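PDB 1K32: tricorn protease from Thermoplasma acidophilum, which probably cleaves peptides as a serine protease, working on products of the proteasome, with beta-propeller domains thought to gate substrate access. Local coordinates for residues A68-R73 against N78-Y83; T96-K101 against L120-D125. All blocks are in the same frame, centred on the assembly; numbering follows the deposited sequence.

The contacts lie in two successive blades of a beta propeller, contact 1 within the first and contact 2 between the two, and both are largely buried. Contact 1 pairs strands 66-73 and 79-86 by backbone hydrogen bonds. In contact 2 residues 96-101, which follow strand 91-94, meet strand 120-124 of the next blade through methyl groups, one aromatic ring and, at the end, water. Contact 1 therefore depends on main-chain polarity, whereas contact 2 depends on apolar fit and a carboxylate. They touch through Thr96, whose OG1 probably bonds Asp81 OD2 at 2.6 Å, and through Leu82 CD1, 3.4 Å from Ile122 CG2.

Contact 1: residues A68-R73 against N78-Y83; sequences AIRVMR and NTADLY
Ile69 and Tyr83 pair at one end of the antiparallel beta hairpin formed by strands 66-73 and 79-86 of a propeller blade. Ile69 N gives its hydrogen to Tyr83 O at 2.7 Å, and Tyr83 N returns a bond to Ile69 O. The pattern recurs at Val71 and Asp81, where Val71 N reaches Asp81 O almost straight (178° at the hydrogen) and the return bond is weak. At the turn end Arg73 N binds Thr79 O, while Arg73 O takes two donors: Thr79 N at 3.2 Å and Thr79 OG1 at 3.0 Å. The amide comes nearly end-on, the hydroxyl from above the carbonyl plane, 68° out of it; a threonine suits this place because its OG1 also bonds Phe734 N.

Between these pairs Arg70 sits across from Leu82, and Leu82 CD2 packs against Arg70 CB. With CG anti to the backbone N (chi1 -179°), the Arg70 chain runs extended over Ala80, whose small CB lies under one guanidinium face, 3.3 Å from NH1. The donors of the buried guanidinium are met from outside the hairpin, NE by Thr109 O and NH1 by Phe108 O and Ser102 OG, and NH2 makes a weak bond to Met72 SD at the guanidinium edge. Asp81 OD1 forms a salt bridge with Arg94 NH1 and accepts from Ser99 N; OD2 takes Thr96 OG1 and Phe98 N. Arg73 NE binds Leu52 O. Beside Ile69, Val71 CG1 rests 3.5 Å from Tyr83 CE1.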
loop_
_atom_site.group_PDB
_atom_site.type_symbol
_atom_site.label_atom_id
_atom_site.label_comp_id
_atom_site.label_asym_id
_atom_site.label_seq_id
_atom_site.Cartn_x
_atom_site.Cartn_y
_atom_site.Cartn_z
ATOM N N ALA A 68 58.408 -36.811 1.203
ATOM C CA ALA A 68 57.405 -36.164 0.364
ATOM C C ALA A 68 56.053 -36.768 0.749
ATOM O O ALA A 68 55.921 -37.991 0.885
ATOM C CB ALA A 68 57.714 -36.402 -1.098
ATOM N N ILE A 69 55.048 -35.919 0.926
ATOM C CA ILE A 69 53.742 -36.389 1.374
ATOM C C ILE A 69 52.537 -35.931 0.555
ATOM O O ILE A 69 52.446 -34.758 0.169
ATOM C CB ILE A 69 53.505 -35.936 2.836
ATOM C CG1 ILE A 69 54.655 -36.416 3.726
ATOM C CG2 ILE A 69 52.170 -36.467 3.337
ATOM C CD1 ILE A 69 54.631 -35.838 5.139
ATOM N N ARG A 70 51.614 -36.861 0.300
ATOM C CA ARG A 70 50.381 -36.538 -0.422
ATOM C C ARG A 70 49.237 -36.493 0.597
ATOM O O ARG A 70 48.990 -37.457 1.325
ATOM C CB ARG A 70 50.052 -37.574 -1.510
ATOM C CG ARG A 70 48.769 -37.212 -2.288
ATOM C CD ARG A 70 48.437 -38.177 -3.422
ATOM N NE ARG A 70 47.274 -37.767 -4.234
ATOM C CZ ARG A 70 45.996 -37.935 -3.886
ATOM N NH1 ARG A 70 45.023 -37.550 -4.691
ATOM N NH2 ARG A 70 45.681 -38.492 -2.731
ATOM N N VAL A 71 48.550 -35.362 0.677
ATOM C CA VAL A 71 47.458 -35.266 1.625
ATOM C C VAL A 71 46.198 -34.834 0.913
ATOM O O VAL A 71 46.258 -34.044 -0.021
ATOM C CB VAL A 71 47.788 -34.259 2.763
ATOM C CG1 VAL A 71 48.149 -32.922 2.187
ATOM C CG2 VAL A 71 46.593 -34.113 3.706
ATOM N N MET A 72 45.056 -35.367 1.329
ATOM C CA MET A 72 43.790 -34.969 0.711
ATOM C C MET A 72 42.937 -34.121 1.665
ATOM O O MET A 72 43.003 -34.282 2.877
ATOM C CB MET A 72 43.004 -36.207 0.267
ATOM C CG MET A 72 43.652 -36.988 -0.870
ATOM S SD MET A 72 42.846 -38.623 -1.039
ATOM C CE MET A 72 43.605 -39.406 0.380
ATOM N N ARG A 73 42.167 -33.191 1.109
ATOM C CA ARG A 73 41.285 -32.329 1.903
ATOM C C ARG A 73 39.952 -32.189 1.195
ATOM O O ARG A 73 39.832 -32.580 0.040
ATOM C CB ARG A 73 41.919 -30.951 2.127
ATOM C CG ARG A 73 42.926 -30.959 3.256
ATOM C CD ARG A 73 43.504 -29.587 3.525
ATOM N NE ARG A 73 44.615 -29.677 4.467
ATOM C CZ ARG A 73 45.334 -28.640 4.884
ATOM N NH1 ARG A 73 46.326 -28.823 5.740
ATOM N NH2 ARG A 73 45.063 -27.423 4.448
ATOM N N ASN A 78 38.133 -34.678 -2.166
ATOM C CA ASN A 78 38.142 -34.383 -3.585
ATOM C C ASN A 78 39.334 -33.530 -4.063
ATOM O O ASN A 78 39.514 -33.347 -5.270
ATOM C CB ASN A 78 36.805 -33.730 -4.011
ATOM C CG ASN A 78 36.494 -32.442 -3.259
ATOM O OD1 ASN A 78 36.079 -31.458 -3.861
ATOM N ND2 ASN A 78 36.673 -32.448 -1.943
ATOM N N THR A 79 40.145 -33.008 -3.136
ATOM C CA THR A 79 41.316 -32.219 -3.531
ATOM C C THR A 79 42.593 -32.771 -2.904
ATOM O O THR A 79 42.559 -33.383 -1.841
ATOM C CB THR A 79 41.197 -30.708 -3.142
ATOM O OG1 THR A 79 41.131 -30.569 -1.722
ATOM C CG2 THR A 79 39.938 -30.071 -3.780
ATOM N N ALA A 80 43.718 -32.554 -3.574
ATOM C CA ALA A 80 44.993 -33.028 -3.072
ATOM C C ALA A 80 46.143 -32.098 -3.425
ATOM O O ALA A 80 46.083 -31.346 -4.410
ATOM C CB ALA A 80 45.283 -34.442 -3.619
ATOM N N ASP A 81 47.181 -32.143 -2.596
ATOM C CA ASP A 81 48.400 -31.370 -2.821
ATOM C C ASP A 81 49.534 -32.026 -2.036
ATOM O O ASP A 81 49.290 -32.835 -1.136
ATOM C CB ASP A 81 48.191 -29.903 -2.433
ATOM C CG ASP A 81 47.902 -29.010 -3.655
ATOM O OD1 ASP A 81 47.112 -28.057 -3.526
ATOM O OD2 ASP A 81 48.473 -29.258 -4.746
ATOM N N LEU A 82 50.774 -31.704 -2.384
ATOM C CA LEU A 82 51.914 -32.314 -1.719
ATOM C C LEU A 82 52.673 -31.428 -0.728
ATOM O O LEU A 82 52.718 -30.198 -0.881
ATOM C CB LEU A 82 52.884 -32.839 -2.774
ATOM C CG LEU A 82 52.273 -33.630 -3.940
ATOM C CD1 LEU A 82 53.387 -33.978 -4.917
ATOM C CD2 LEU A 82 51.550 -34.907 -3.456
ATOM N N TYR A 83 53.264 -32.080 0.283
ATOM C CA TYR A 83 54.055 -31.430 1.326
ATOM C C TYR A 83 55.391 -32.149 1.496
ATOM O O TYR A 83 55.566 -33.298 1.062
ATOM C CB TYR A 83 53.371 -31.489 2.694
ATOM C CG TYR A 83 52.208 -30.554 2.904
ATOM C CD1 TYR A 83 51.003 -30.730 2.208
ATOM C CD2 TYR A 83 52.303 -29.498 3.810
ATOM C CE1 TYR A 83 49.924 -29.868 2.415
ATOM C CE2 TYR A 83 51.232 -28.637 4.023
ATOM C CZ TYR A 83 50.048 -28.826 3.320
ATOM O OH TYR A 83 49.006 -27.948 3.502
#

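Contact 2: residues T96-K101 against L120-D125; sequences TYFSGK and LIISTD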
loop_
_atom_site.group_PDB
_atom_site.type_symbol
_atom_site.label_atom_id
_atom_site.label_comp_id
_atom_site.label_asym_id
_atom_site.label_seq_id
_atom_site.Cartn_x
_atom_site.Cartn_y
_atom_site.Cartn_z
ATOM N N THR A 96 52.961 -27.984 -3.351
ATOM C CA THR A 96 52.098 -27.693 -4.491
ATOM C C THR A 96 50.816 -26.995 -4.099
ATOM O O THR A 96 50.218 -27.288 -3.058
ATOM C CB THR A 96 51.700 -28.956 -5.279
ATOM O OG1 THR A 96 50.944 -29.836 -4.439
ATOM C CG2 THR A 96 52.923 -29.666 -5.808
ATOM N N TYR A 97 50.400 -26.070 -4.953
ATOM C CA TYR A 97 49.172 -25.325 -4.743
ATOM C C TYR A 97 48.290 -25.505 -5.967
ATOM O O TYR A 97 47.741 -24.546 -6.508
ATOM C CB TYR A 97 49.488 -23.850 -4.515
ATOM C CG TYR A 97 50.282 -23.602 -3.257
ATOM C CD1 TYR A 97 51.645 -23.893 -3.204
ATOM C CD2 TYR A 97 49.671 -23.086 -2.114
ATOM C CE1 TYR A 97 52.383 -23.677 -2.043
ATOM C CE2 TYR A 97 50.404 -22.859 -0.945
ATOM C CZ TYR A 97 51.760 -23.158 -0.921
ATOM O OH TYR A 97 52.507 -22.923 0.210
ATOM N N PHE A 98 48.168 -26.759 -6.397
ATOM C CA PHE A 98 47.364 -27.117 -7.555
ATOM C C PHE A 98 45.929 -27.504 -7.200
ATOM O O PHE A 98 45.011 -27.318 -7.996
ATOM C CB PHE A 98 48.003 -28.305 -8.275
ATOM C CG PHE A 98 49.374 -28.036 -8.826
ATOM C CD1 PHE A 98 50.355 -29.038 -8.797
ATOM C CD2 PHE A 98 49.701 -26.796 -9.376
ATOM C CE1 PHE A 98 51.635 -28.797 -9.304
ATOM C CE2 PHE A 98 50.975 -26.551 -9.881
ATOM C CZ PHE A 98 51.944 -27.545 -9.845
ATOM N N SER A 99 45.741 -28.043 -6.005
ATOM C CA SER A 99 44.439 -28.537 -5.586
ATOM C C SER A 99 44.003 -29.581 -6.623
ATOM O O SER A 99 42.910 -29.519 -7.158
ATOM C CB SER A 99 43.413 -27.403 -5.502
ATOM O OG SER A 99 42.152 -27.899 -5.089
ATOM N N GLY A 100 44.878 -30.538 -6.918
ATOM C CA GLY A 100 44.525 -31.558 -7.890
ATOM C C GLY A 100 43.239 -32.303 -7.541
ATOM O O GLY A 100 42.963 -32.558 -6.366
ATOM N N LYS A 101 42.445 -32.645 -8.551
ATOM C CA LYS A 101 41.200 -33.378 -8.320
ATOM C C LYS A 101 41.543 -34.812 -7.933
ATOM O O LYS A 101 42.481 -35.395 -8.461
ATOM C CB LYS A 101 40.336 -33.410 -9.576
ATOM C CG LYS A 101 39.932 -32.056 -10.128
ATOM C CD LYS A 101 39.084 -32.257 -11.382
ATOM C CE LYS A 101 38.639 -30.943 -12.005
ATOM N NZ LYS A 101 37.676 -31.196 -13.113
ATOM N N LEU A 120 62.810 -34.487 -6.523
ATOM C CA LEU A 120 61.459 -35.023 -6.542
ATOM C C LEU A 120 60.811 -34.897 -7.920
ATOM O O LEU A 120 60.887 -33.849 -8.556
ATOM C CB LEU A 120 60.592 -34.287 -5.528
ATOM C CG LEU A 120 59.100 -34.631 -5.530
ATOM C CD1 LEU A 120 58.917 -36.109 -5.225
ATOM C CD2 LEU A 120 58.379 -33.775 -4.491
ATOM N N ILE A 121 60.199 -35.987 -8.379
ATOM C CA ILE A 121 59.462 -35.994 -9.637
ATOM C C ILE A 121 58.022 -36.255 -9.217
ATOM O O ILE A 121 57.750 -37.204 -8.473
ATOM C CB ILE A 121 59.882 -37.136 -10.598
ATOM C CG1 ILE A 121 61.385 -37.059 -10.895
ATOM C CG2 ILE A 121 59.072 -37.012 -11.901
ATOM C CD1 ILE A 121 61.806 -35.744 -11.534
ATOM N N ILE A 122 57.108 -35.411 -9.676
ATOM C CA ILE A 122 55.711 -35.572 -9.337
ATOM C C ILE A 122 54.895 -35.897 -10.558
ATOM O O ILE A 122 55.312 -35.641 -11.687
ATOM C CB ILE A 122 55.101 -34.302 -8.672
ATOM C CG1 ILE A 122 55.213 -33.095 -9.601
ATOM C CG2 ILE A 122 55.768 -34.048 -7.338
ATOM C CD1 ILE A 122 54.531 -31.840 -9.028
ATOM N N SER A 123 53.729 -36.482 -10.313
ATOM C CA SER A 123 52.817 -36.848 -11.374
ATOM C C SER A 123 51.548 -36.066 -11.117
ATOM O O SER A 123 51.012 -36.115 -10.014
ATOM C CB SER A 123 52.532 -38.338 -11.319
ATOM O OG SER A 123 51.482 -38.665 -12.184
ATOM N N THR A 124 51.074 -35.326 -12.118
ATOM C CA THR A 124 49.856 -34.549 -11.930
ATOM C C THR A 124 49.170 -34.089 -13.210
ATOM O O THR A 124 49.813 -33.803 -14.231
ATOM C CB THR A 124 50.113 -33.309 -11.021
ATOM O OG1 THR A 124 48.885 -32.613 -10.815
ATOM C CG2 THR A 124 51.115 -32.357 -11.664
ATOM N N ASP A 125 47.846 -34.009 -13.127
ATOM C CA ASP A 125 47.005 -33.583 -14.235
ATOM C C ASP A 125 46.546 -32.158 -13.983
ATOM O O ASP A 125 45.791 -31.589 -14.776
ATOM C CB ASP A 125 45.781 -34.492 -14.324
ATOM C CG ASP A 125 44.985 -34.510 -13.035
ATOM O OD1 ASP A 125 45.540 -34.888 -11.985
ATOM O OD2 ASP A 125 43.800 -34.139 -13.074
HETATM O O HOH W 1 45.055 -34.491 -9.332
HETATM O O HOH W 2 42.353 -35.661 -11.594
HETATM O O HOH W 3 43.504 -31.889 -11.162
#
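Residues 96-101 and 120-125 do not pair as strands: the nearest CA atoms, those of Thr96 and Ile122, are 9.9 Å apart, so side chains and water must bridge the gap. This is an interface between successive blades of the beta propeller. Residues 96-99 form a loop that leads into strand 100-103 of one blade, and 120-124 is the second strand of the next four-stranded blade. Ser99, with positive phi and psi (57° and 51°), turns the chain before Gly100.

Ile122 reaches across with its longer branch. The side chain leaves its strand toward the loop, and the extended chi2 (176°) carries CD1 to the far end of it, where CD1 meets Thr96 CG2 at 4.2 Å and comes to the edge of the Phe98 ring, near its plane, at the same distance from CE1. Thr124 CG2 approaches that same CE1 obliquely at 4.3 Å. A beta-branched residue suits both ends of this patch: each threonine offers a methyl to the apolar side while its hydroxyl is used elsewhere, that of Thr96 by strand 79-86, and Thr124 OG1 by Thr109 OG1 and Ala126 N. Phe98 also packs on Ala126 and Met127, so its ring is contacted both by strand 120-124 and by residues just after it.

Beyond the ring the chemistry turns polar. Asp125 faces the main chain of Lys101 through three waters, a carboxylate suiting the place because both oxygens can accept their hydrogens; OD2 also forms a salt bridge with Arg830. Two of the waters donate to Lys101 O as well, one held 2.7 Å from Asp125 OD1 and another 2.6 Å from Asp125 OD2. The third accepts from Lys101 N at 2.9 Å and donates to Asp125 OD2.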